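Local coordinates for 27kDa outer membrane protein (Silicibacter pomeroyi, PDB 3GYK) that probably acts as a thiol-disulfide oxidoreductase, the crystallised part being its DsbA-like thioredoxin domain, at residues F29-M41 and Y84-A98. Sequence-based numbering, arbitrary orientation.
With SO4 (sulfate ion), chain F; SO4 (sulfate ion), chain G; SO4 (sulfate ion), chain E.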
ATOM      1  N   PHE A  29      -1.394   2.325  -4.810  1.00  9.81           N
ATOM      2  CA  PHE A  29      -2.534   1.399  -4.821  1.00 10.00           C
ATOM      3  C   PHE A  29      -1.958   0.069  -5.305  1.00  9.45           C
ATOM      4  O   PHE A  29      -1.330   0.007  -6.378  1.00 11.18           O
ATOM      5  CB  PHE A  29      -3.567   1.869  -5.850  1.00  8.89           C
ATOM      6  CG  PHE A  29      -4.399   3.082  -5.419  1.00 10.30           C
ATOM      7  CD1 PHE A  29      -5.772   2.957  -5.185  1.00  9.75           C
ATOM      8  CD2 PHE A  29      -3.808   4.362  -5.316  1.00 10.86           C
ATOM      9  CE1 PHE A  29      -6.556   4.060  -4.829  1.00 10.80           C
ATOM     10  CE2 PHE A  29      -4.583   5.482  -4.965  1.00 10.13           C
ATOM     11  CZ  PHE A  29      -5.947   5.338  -4.703  1.00  9.28           C
ATOM     12  N   PHE A  30      -2.195  -1.013  -4.566  1.00 10.27           N
ATOM     13  CA  PHE A  30      -1.527  -2.273  -4.917  1.00  9.69           C
ATOM     14  C   PHE A  30      -2.346  -3.508  -4.513  1.00 10.02           C
ATOM     15  O   PHE A  30      -3.311  -3.407  -3.734  1.00  9.47           O
ATOM     16  CB  PHE A  30      -0.150  -2.349  -4.211  1.00  9.98           C
ATOM     17  CG  PHE A  30      -0.245  -2.210  -2.716  1.00 10.94           C
ATOM     18  CD1 PHE A  30      -0.583  -3.298  -1.927  1.00 10.80           C
ATOM     19  CD2 PHE A  30      -0.047  -0.962  -2.105  1.00 13.26           C
ATOM     20  CE1 PHE A  30      -0.701  -3.173  -0.542  1.00 14.38           C
ATOM     21  CE2 PHE A  30      -0.188  -0.824  -0.710  1.00 14.76           C
ATOM     22  CZ  PHE A  30      -0.500  -1.931   0.065  1.00 14.95           C
ATOM     23  N   ASP A  31      -1.916  -4.656  -5.062  1.00 10.48           N
ATOM     24  CA  ASP A  31      -2.555  -5.976  -4.844  1.00 10.63           C
ATOM     25  C   ASP A  31      -1.384  -6.939  -4.674  1.00 10.18           C
ATOM     26  O   ASP A  31      -0.425  -6.896  -5.458  1.00  9.46           O
ATOM     27  CB  ASP A  31      -3.407  -6.307  -6.088  1.00 10.71           C
ATOM     28  CG  ASP A  31      -4.087  -7.673  -6.024  1.00 11.62           C
ATOM     29  OD1 ASP A  31      -3.364  -8.686  -5.874  1.00 11.70           O
ATOM     30  OD2 ASP A  31      -5.332  -7.726  -6.176  1.00 11.60           O
ATOM     31  N   TYR A  32      -1.458  -7.809  -3.655  1.00  9.93           N
ATOM     32  CA  TYR A  32      -0.335  -8.707  -3.327  1.00  9.29           C
ATOM     33  C   TYR A  32      -0.036  -9.778  -4.371  1.00  9.29           C
ATOM     34  O   TYR A  32       1.018 -10.375  -4.317  1.00  8.26           O
ATOM     35  CB  TYR A  32      -0.475  -9.345  -1.917  1.00  9.46           C
ATOM     36  CG  TYR A  32      -0.349  -8.310  -0.828  1.00 10.51           C
ATOM     37  CD1 TYR A  32       0.907  -7.770  -0.497  1.00 10.84           C
ATOM     38  CD2 TYR A  32      -1.476  -7.854  -0.144  1.00 10.26           C
ATOM     39  CE1 TYR A  32       1.031  -6.765   0.493  1.00 12.35           C
ATOM     40  CE2 TYR A  32      -1.367  -6.855   0.863  1.00 11.00           C
ATOM     41  CZ  TYR A  32      -0.117  -6.325   1.170  1.00 11.73           C
ATOM     42  OH  TYR A  32      -0.039  -5.335   2.130  1.00 10.97           O
ATOM     43  N   ASN A  33      -0.939  -9.976  -5.340  1.00  8.98           N
ATOM     44  CA  ASN A  33      -0.722 -10.920  -6.412  1.00  7.98           C
ATOM     45  C   ASN A  33      -0.388 -10.274  -7.757  1.00  8.92           C
ATOM     46  O   ASN A  33      -0.263 -10.967  -8.787  1.00  8.50           O
ATOM     47  CB  ASN A  33      -1.937 -11.829  -6.534  1.00  8.32           C
ATOM     48  CG  ASN A  33      -1.944 -12.911  -5.450  1.00  8.21           C
ATOM     49  OD1 ASN A  33      -0.940 -13.596  -5.263  1.00 10.40           O
ATOM     50  ND2 ASN A  33      -3.063 -13.062  -4.744  1.00  8.64           N
ATOM     51  N   CYS A  34      -0.202  -8.960  -7.732  1.00  9.01           N
ATOM     52  CA  CYS A  34       0.117  -8.227  -8.946  1.00 10.81           C
ATOM     53  C   CYS A  34       1.629  -8.257  -9.226  1.00  9.60           C
ATOM     54  O   CYS A  34       2.432  -7.759  -8.411  1.00  9.54           O
ATOM     55  CB  CYS A  34      -0.434  -6.812  -8.803  1.00 10.97           C
ATOM     56  SG  CYS A  34       0.142  -5.668 -10.098  1.00 18.04           S
ATOM     57  N   PRO A  35       2.032  -8.821 -10.377  1.00  9.63           N
ATOM     58  CA  PRO A  35       3.465  -8.967 -10.684  1.00  9.15           C
ATOM     59  C   PRO A  35       4.192  -7.621 -10.702  1.00  9.45           C
ATOM     60  O   PRO A  35       5.336  -7.510 -10.222  1.00  9.09           O
ATOM     61  CB  PRO A  35       3.466  -9.576 -12.085  1.00  9.86           C
ATOM     62  CG  PRO A  35       2.174 -10.293 -12.187  1.00 11.81           C
ATOM     63  CD  PRO A  35       1.185  -9.518 -11.370  1.00  9.54           C
ATOM     64  N   TYR A  36       3.551  -6.592 -11.261  1.00  8.75           N
ATOM     65  CA  TYR A  36       4.216  -5.295 -11.254  1.00  8.53           C
ATOM     66  C   TYR A  36       4.260  -4.636  -9.879  1.00  8.94           C
ATOM     67  O   TYR A  36       5.161  -3.861  -9.627  1.00  8.98           O
ATOM     68  CB  TYR A  36       3.608  -4.343 -12.302  1.00  8.49           C
ATOM     69  CG  TYR A  36       4.218  -4.435 -13.684  1.00  8.58           C
ATOM     70  CD1 TYR A  36       3.467  -4.878 -14.769  1.00  8.41           C
ATOM     71  CD2 TYR A  36       5.524  -3.998 -13.927  1.00  9.00           C
ATOM     72  CE1 TYR A  36       4.014  -4.932 -16.036  1.00  9.57           C
ATOM     73  CE2 TYR A  36       6.072  -4.032 -15.190  1.00 10.59           C
ATOM     74  CZ  TYR A  36       5.310  -4.488 -16.246  1.00 10.59           C
ATOM     75  OH  TYR A  36       5.869  -4.526 -17.508  1.00  9.76           O
ATOM     76  N   CYS A  37       3.278  -4.903  -9.009  1.00  9.47           N
ATOM     77  CA  CYS A  37       3.386  -4.474  -7.597  1.00 10.46           C
ATOM     78  C   CYS A  37       4.563  -5.126  -6.900  1.00 10.62           C
ATOM     79  O   CYS A  37       5.300  -4.472  -6.132  1.00 10.96           O
ATOM     80  CB  CYS A  37       2.093  -4.786  -6.842  1.00 10.48           C
ATOM     81  SG  CYS A  37       0.709  -3.770  -7.431  1.00 12.52           S
ATOM     82  N   ARG A  38       4.745  -6.418  -7.131  1.00 10.32           N
ATOM     83  CA  ARG A  38       5.864  -7.108  -6.507  1.00 10.55           C
ATOM     84  C   ARG A  38       7.206  -6.512  -6.990  1.00 10.94           C
ATOM     85  O   ARG A  38       8.160  -6.372  -6.202  1.00 10.86           O
ATOM     86  CB  ARG A  38       5.768  -8.619  -6.750  1.00 10.68           C
ATOM     87  CG  ARG A  38       4.599  -9.264  -6.050  1.00 10.60           C
ATOM     88  CD  ARG A  38       4.613 -10.798  -6.181  1.00 11.73           C
ATOM     89  NE  ARG A  38       3.550 -11.361  -5.359  1.00 11.93           N
ATOM     90  CZ  ARG A  38       3.432 -12.652  -5.062  1.00 11.05           C
ATOM     91  NH1 ARG A  38       4.322 -13.520  -5.513  1.00  9.60           N
ATOM     92  NH2 ARG A  38       2.418 -13.058  -4.302  1.00 11.45           N
ATOM     93  N   ARG A  39       7.266  -6.163  -8.280  1.00 10.02           N
ATOM     94  CA  ARG A  39       8.413  -5.493  -8.870  1.00 10.54           C
ATOM     95  C   ARG A  39       8.620  -4.066  -8.308  1.00 10.97           C
ATOM     96  O   ARG A  39       9.763  -3.625  -8.125  1.00 11.46           O
ATOM     97  CB  ARG A  39       8.236  -5.437 -10.396  1.00 10.80           C
ATOM     98  CG  ARG A  39       9.497  -5.051 -11.119  1.00 12.98           C
ATOM     99  CD  ARG A  39       9.359  -5.214 -12.632  1.00 17.48           C
ATOM    100  NE  ARG A  39      10.317  -4.345 -13.312  1.00 21.36           N
ATOM    101  CZ  ARG A  39      10.366  -4.161 -14.628  1.00 23.80           C
ATOM    102  NH1 ARG A  39       9.516  -4.811 -15.420  1.00 24.25           N
ATOM    103  NH2 ARG A  39      11.267  -3.329 -15.148  1.00 25.18           N
ATOM    104  N   ALA A  40       7.520  -3.356  -8.055  1.00 10.79           N
ATOM    105  CA  ALA A  40       7.580  -1.986  -7.542  1.00 10.68           C
ATOM    106  C   ALA A  40       8.085  -1.948  -6.090  1.00 11.16           C
ATOM    107  O   ALA A  40       8.592  -0.926  -5.658  1.00 11.02           O
ATOM    108  CB  ALA A  40       6.195  -1.297  -7.633  1.00 11.47           C
HETATM  109  N   MSE A  41       7.961  -3.050  -5.351  1.00 10.60           N
HETATM  110  CA  MSE A  41       8.358  -3.035  -3.921  1.00 10.59           C
HETATM  111  C   MSE A  41       9.781  -2.528  -3.713  1.00 10.66           C
HETATM  112  O   MSE A  41      10.000  -1.628  -2.897  1.00 11.18           O
HETATM  113  CB  MSE A  41       8.190  -4.423  -3.277  1.00 11.49           C
HETATM  114  CG  MSE A  41       8.712  -4.451  -1.867  1.00 11.73           C
HETATM  115 SE   MSE A  41       8.733  -6.241  -1.168  0.80 16.16          SE
HETATM  116  CE  MSE A  41      10.470  -6.783  -1.787  1.00 17.67           C
ATOM    117  N   TYR A  84       2.009  -4.105  10.563  1.00 11.72           N
ATOM    118  CA  TYR A  84       1.608  -3.837   9.175  1.00 12.34           C
ATOM    119  C   TYR A  84       2.804  -3.781   8.222  1.00 13.25           C
ATOM    120  O   TYR A  84       2.838  -4.488   7.205  1.00 13.32           O
ATOM    121  CB  TYR A  84       0.747  -2.548   9.042  1.00 11.56           C
ATOM    122  CG  TYR A  84       0.358  -2.330   7.600  1.00 11.56           C
ATOM    123  CD1 TYR A  84      -0.733  -3.005   7.051  1.00 12.42           C
ATOM    124  CD2 TYR A  84       1.137  -1.514   6.760  1.00 13.61           C
ATOM    125  CE1 TYR A  84      -1.085  -2.824   5.704  1.00 10.84           C
ATOM    126  CE2 TYR A  84       0.820  -1.344   5.429  1.00 13.35           C
ATOM    127  CZ  TYR A  84      -0.285  -2.026   4.905  1.00 13.91           C
ATOM    128  OH  TYR A  84      -0.602  -1.881   3.585  1.00 13.78           O
ATOM    129  N   GLU A  85       3.782  -2.925   8.522  1.00 13.16           N
ATOM    130  CA  GLU A  85       4.887  -2.730   7.587  1.00 13.28           C
ATOM    131  C   GLU A  85       5.673  -4.027   7.328  1.00 12.95           C
ATOM    132  O   GLU A  85       5.935  -4.370   6.166  1.00 13.36           O
ATOM    133  CB  GLU A  85       5.837  -1.600   8.049  1.00 14.23           C
ATOM    134  CG  GLU A  85       6.931  -1.328   7.023  1.00 16.37           C
ATOM    135  CD  GLU A  85       7.829  -0.136   7.346  1.00 21.87           C
ATOM    136  OE1 GLU A  85       7.460   0.691   8.230  1.00 20.77           O
ATOM    137  OE2 GLU A  85       8.910  -0.041   6.709  1.00 20.30           O
ATOM    138  N   ALA A  86       6.044  -4.737   8.398  1.00 12.55           N
ATOM    139  CA  ALA A  86       6.836  -5.957   8.241  1.00 12.15           C
ATOM    140  C   ALA A  86       6.042  -6.981   7.431  1.00 12.43           C
ATOM    141  O   ALA A  86       6.593  -7.675   6.556  1.00 12.62           O
ATOM    142  CB  ALA A  86       7.196  -6.530   9.596  1.00 11.85           C
ATOM    143  N   PHE A  87       4.740  -7.056   7.700  1.00 11.34           N
ATOM    144  CA  PHE A  87       3.879  -8.023   7.004  1.00 11.56           C
ATOM    145  C   PHE A  87       3.718  -7.662   5.520  1.00 11.89           C
ATOM    146  O   PHE A  87       3.819  -8.539   4.638  1.00 12.88           O
ATOM    147  CB  PHE A  87       2.523  -8.095   7.727  1.00 11.25           C
ATOM    148  CG  PHE A  87       1.645  -9.277   7.332  1.00 10.79           C
ATOM    149  CD1 PHE A  87       2.183 -10.480   6.856  1.00 10.73           C
ATOM    150  CD2 PHE A  87       0.253  -9.177   7.489  1.00 11.06           C
ATOM    151  CE1 PHE A  87       1.340 -11.561   6.532  1.00  9.88           C
ATOM    152  CE2 PHE A  87      -0.595 -10.238   7.164  1.00  9.54           C
ATOM    153  CZ  PHE A  87      -0.046 -11.444   6.691  1.00  9.39           C
ATOM    154  N   HIS A  88       3.525  -6.376   5.237  1.00 11.88           N
ATOM    155  CA  HIS A  88       3.441  -5.884   3.870  1.00 11.78           C
ATOM    156  C   HIS A  88       4.676  -6.246   3.049  1.00 12.18           C
ATOM    157  O   HIS A  88       4.541  -6.782   1.946  1.00 11.72           O
ATOM    158  CB  HIS A  88       3.225  -4.359   3.830  1.00 11.98           C
ATOM    159  CG  HIS A  88       3.347  -3.789   2.462  1.00 12.38           C
ATOM    160  ND1 HIS A  88       2.294  -3.766   1.581  1.00 12.63           N
ATOM    161  CD2 HIS A  88       4.409  -3.267   1.799  1.00 11.92           C
ATOM    162  CE1 HIS A  88       2.688  -3.241   0.434  1.00 12.93           C
ATOM    163  NE2 HIS A  88       3.973  -2.936   0.538  1.00 12.86           N
ATOM    164  N   TRP A  89       5.869  -5.946   3.576  1.00 12.08           N
ATOM    165  CA  TRP A  89       7.101  -6.249   2.861  1.00 13.39           C
ATOM    166  C   TRP A  89       7.245  -7.758   2.651  1.00 12.90           C
ATOM    167  O   TRP A  89       7.709  -8.193   1.592  1.00 13.89           O
ATOM    168  CB  TRP A  89       8.362  -5.711   3.583  1.00 13.41           C
ATOM    169  CG  TRP A  89       8.442  -4.184   3.725  1.00 15.33           C
ATOM    170  CD1 TRP A  89       8.753  -3.486   4.876  1.00 17.00           C
ATOM    171  CD2 TRP A  89       8.197  -3.189   2.713  1.00 16.33           C
ATOM    172  NE1 TRP A  89       8.723  -2.122   4.627  1.00 17.41           N
ATOM    173  CE2 TRP A  89       8.386  -1.915   3.314  1.00 16.83           C
ATOM    174  CE3 TRP A  89       7.865  -3.244   1.345  1.00 16.91           C
ATOM    175  CZ2 TRP A  89       8.236  -0.709   2.598  1.00 17.45           C
ATOM    176  CZ3 TRP A  89       7.712  -2.033   0.629  1.00 17.77           C
ATOM    177  CH2 TRP A  89       7.903  -0.789   1.263  1.00 20.02           C
ATOM    178  N   ALA A  90       6.835  -8.545   3.645  1.00 12.34           N
ATOM    179  CA  ALA A  90       7.024 -10.008   3.577  1.00 11.26           C
ATOM    180  C   ALA A  90       6.081 -10.645   2.547  1.00 11.14           C
ATOM    181  O   ALA A  90       6.476 -11.566   1.802  1.00 11.57           O
ATOM    182  CB  ALA A  90       6.852 -10.648   4.952  1.00 11.29           C
ATOM    183  N   LEU A  91       4.837 -10.164   2.522  1.00 11.36           N
ATOM    184  CA  LEU A  91       3.853 -10.580   1.520  1.00 11.57           C
ATOM    185  C   LEU A  91       4.287 -10.180   0.134  1.00 11.83           C
ATOM    186  O   LEU A  91       4.298 -10.990  -0.774  1.00 12.70           O
ATOM    187  CB  LEU A  91       2.479  -9.968   1.803  1.00 10.99           C
ATOM    188  CG  LEU A  91       1.733 -10.505   3.028  1.00 12.19           C
ATOM    189  CD1 LEU A  91       0.540  -9.631   3.378  1.00 12.87           C
ATOM    190  CD2 LEU A  91       1.300 -11.956   2.769  1.00 12.16           C
HETATM  191  N   MSE A  92       4.628  -8.910  -0.030  1.00 12.02           N
HETATM  192  CA  MSE A  92       4.995  -8.398  -1.342  1.00 13.18           C
HETATM  193  C   MSE A  92       6.294  -9.031  -1.873  1.00 13.18           C
HETATM  194  O   MSE A  92       6.495  -9.120  -3.099  1.00 13.07           O
HETATM  195  CB  MSE A  92       5.005  -6.852  -1.295  1.00 13.88           C
HETATM  196  CG  MSE A  92       4.901  -6.172  -2.602  1.00 15.83           C
HETATM  197 SE   MSE A  92       3.299  -6.648  -3.630  1.00 14.19          SE
HETATM  198  CE  MSE A  92       1.973  -5.437  -2.917  1.00 12.21           C
ATOM    199  N   GLY A  93       7.137  -9.553  -0.967  1.00 12.88           N
ATOM    200  CA  GLY A  93       8.377 -10.217  -1.357  1.00 12.97           C
ATOM    201  C   GLY A  93       8.322 -11.737  -1.381  1.00 13.05           C
ATOM    202  O   GLY A  93       9.349 -12.418  -1.568  1.00 13.79           O
HETATM  203  N   MSE A  94       7.132 -12.292  -1.201  1.00 13.26           N
HETATM  204  CA  MSE A  94       6.982 -13.746  -1.108  1.00 13.87           C
HETATM  205  C   MSE A  94       7.138 -14.460  -2.456  1.00 15.29           C
HETATM  206  O   MSE A  94       6.986 -13.853  -3.515  1.00 15.69           O
HETATM  207  CB  MSE A  94       5.637 -14.117  -0.493  1.00 13.53           C
HETATM  208  CG  MSE A  94       4.489 -14.114  -1.476  1.00 12.69           C
HETATM  209 SE   MSE A  94       2.825 -14.221  -0.534  1.00 14.60          SE
HETATM  210  CE  MSE A  94       2.858 -16.139  -0.091  1.00 13.73           C
ATOM    211  N   SER A  95       7.419 -15.753  -2.398  1.00 16.25           N
ATOM    212  CA  SER A  95       7.464 -16.571  -3.598  1.00 17.61           C
ATOM    213  C   SER A  95       6.114 -17.293  -3.699  1.00 17.42           C
ATOM    214  O   SER A  95       5.613 -17.823  -2.713  1.00 18.82           O
ATOM    215  CB  SER A  95       8.629 -17.541  -3.510  1.00 17.44           C
ATOM    216  OG  SER A  95       8.715 -18.332  -4.678  1.00 21.10           O
ATOM    217  N   GLY A  96       5.486 -17.261  -4.867  1.00 17.29           N
ATOM    218  CA  GLY A  96       4.196 -17.935  -5.001  1.00 16.54           C
ATOM    219  C   GLY A  96       3.006 -17.085  -4.605  1.00 15.40           C
ATOM    220  O   GLY A  96       3.148 -15.908  -4.234  1.00 14.90           O
ATOM    221  N   LYS A  97       1.827 -17.697  -4.672  1.00 14.57           N
ATOM    222  CA  LYS A  97       0.577 -16.955  -4.625  1.00 14.17           C
ATOM    223  C   LYS A  97       0.201 -16.495  -3.229  1.00 13.41           C
ATOM    224  O   LYS A  97       0.316 -17.254  -2.255  1.00 12.72           O
ATOM    225  CB  LYS A  97      -0.574 -17.793  -5.176  1.00 14.82           C
ATOM    226  CG  LYS A  97      -1.875 -17.002  -5.346  1.00 16.48           C
ATOM    227  CD  LYS A  97      -2.893 -17.779  -6.176  1.00 19.99           C
ATOM    228  CE  LYS A  97      -4.220 -17.020  -6.272  1.00 22.57           C
ATOM    229  NZ  LYS A  97      -5.209 -17.918  -6.942  1.00 25.21           N
ATOM    230  N   ALA A  98      -0.288 -15.263  -3.156  1.00 12.65           N
ATOM    231  CA  ALA A  98      -0.909 -14.779  -1.942  1.00 12.97           C
ATOM    232  C   ALA A  98      -2.341 -15.313  -1.888  1.00 13.54           C
ATOM    233  O   ALA A  98      -3.275 -14.732  -2.442  1.00 14.13           O
ATOM    234  CB  ALA A  98      -0.876 -13.258  -1.871  1.00 13.02           C
TER
HETATM  235  S   SO4 F 174       6.800  -7.897 -14.776  0.50 47.35           S
HETATM  236  O1  SO4 F 174       6.732  -7.340 -16.124  0.50 46.51           O
HETATM  237  O2  SO4 F 174       6.308  -9.271 -14.784  0.50 46.04           O
HETATM  238  O3  SO4 F 174       8.191  -7.839 -14.327  0.50 45.94           O
HETATM  239  O4  SO4 F 174       5.952  -7.130 -13.870  0.50 46.35           O
HETATM  240  S   SO4 G 175       8.569 -16.982   0.560  0.60 41.91           S
HETATM  241  O1  SO4 G 175       9.639 -16.959  -0.434  0.60 43.87           O
HETATM  242  O2  SO4 G 175       7.322 -17.468  -0.016  0.60 40.08           O
HETATM  243  O3  SO4 G 175       8.949 -17.839   1.684  0.60 43.23           O
HETATM  244  O4  SO4 G 175       8.432 -15.635   1.108  0.60 43.32           O
HETATM  245  S   SO4 E 173      -5.266 -21.025  -5.207  0.50 37.65           S
HETATM  246  O1  SO4 E 173      -4.078 -21.806  -5.518  0.50 38.04           O
HETATM  247  O2  SO4 E 173      -6.186 -21.832  -4.409  0.50 38.40           O
HETATM  248  O3  SO4 E 173      -4.885 -19.835  -4.464  0.50 37.38           O
HETATM  249  O4  SO4 E 173      -5.913 -20.628  -6.452  0.50 38.16           O
HETATM  250  O   HOH W   1       8.892  -8.302  -4.373  1.00 27.51           O
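Met-92, a selenomethionine, bends its chain against the loop that leads into the CxxC motif of this thioredoxin fold. Met-92 CE lies 3.5 Å from Phe-30 CD1 and equally near Tyr-32 CD1, oblique to both rings. CG stands anti to the backbone N (chi1 -160°), and the turns at chi2 and chi3 then bring the methyl against the rims of both rings. Its SE meets the start of helix 35-50 at Cys-37 CB and Arg-38 CG. Cys-34 and Cys-37 are probably the redox pair; Cys-34 SG caps this helix by accepting from Cys-37 N.

Phe-30, Tyr-32 and His-88 form an aromatic cluster. The edge of His-88 points at one face of Phe-30 in an offset edge-to-face pair, with planes at 67°. His-88 ND1 donates to Tyr-32 OH at 2.9 Å, with the hydroxyl near the imidazole plane. This hydroxyl and that of Tyr-84 also both bond to Glu-60. Leu-91 CD1 sits over the centre of the Tyr-32 ring, a CH-pi contact.

Beyond helix 84-92 the chain bonds back to the loop. The Asn-33 amide pairs with both backbone polar groups of Ala-98: OD1 accepts from N on an in-plane lone pair (2.8 Å), and ND2 donates to O (2.9 Å). Met-41 reaches the last turn of the helix, placing CG 3.5 Å from Trp-89 CE3.

The extended Arg-38 ties both segments together. NE and NH2 grip Tyr-32 O side-on, while Met-94 CG lies over a face of the guanidinium. Arg-38 NH1 and NH2 take Gly-96 O end-on, at 3.0 and 2.9 Å, both from the same face of that carbonyl's plane.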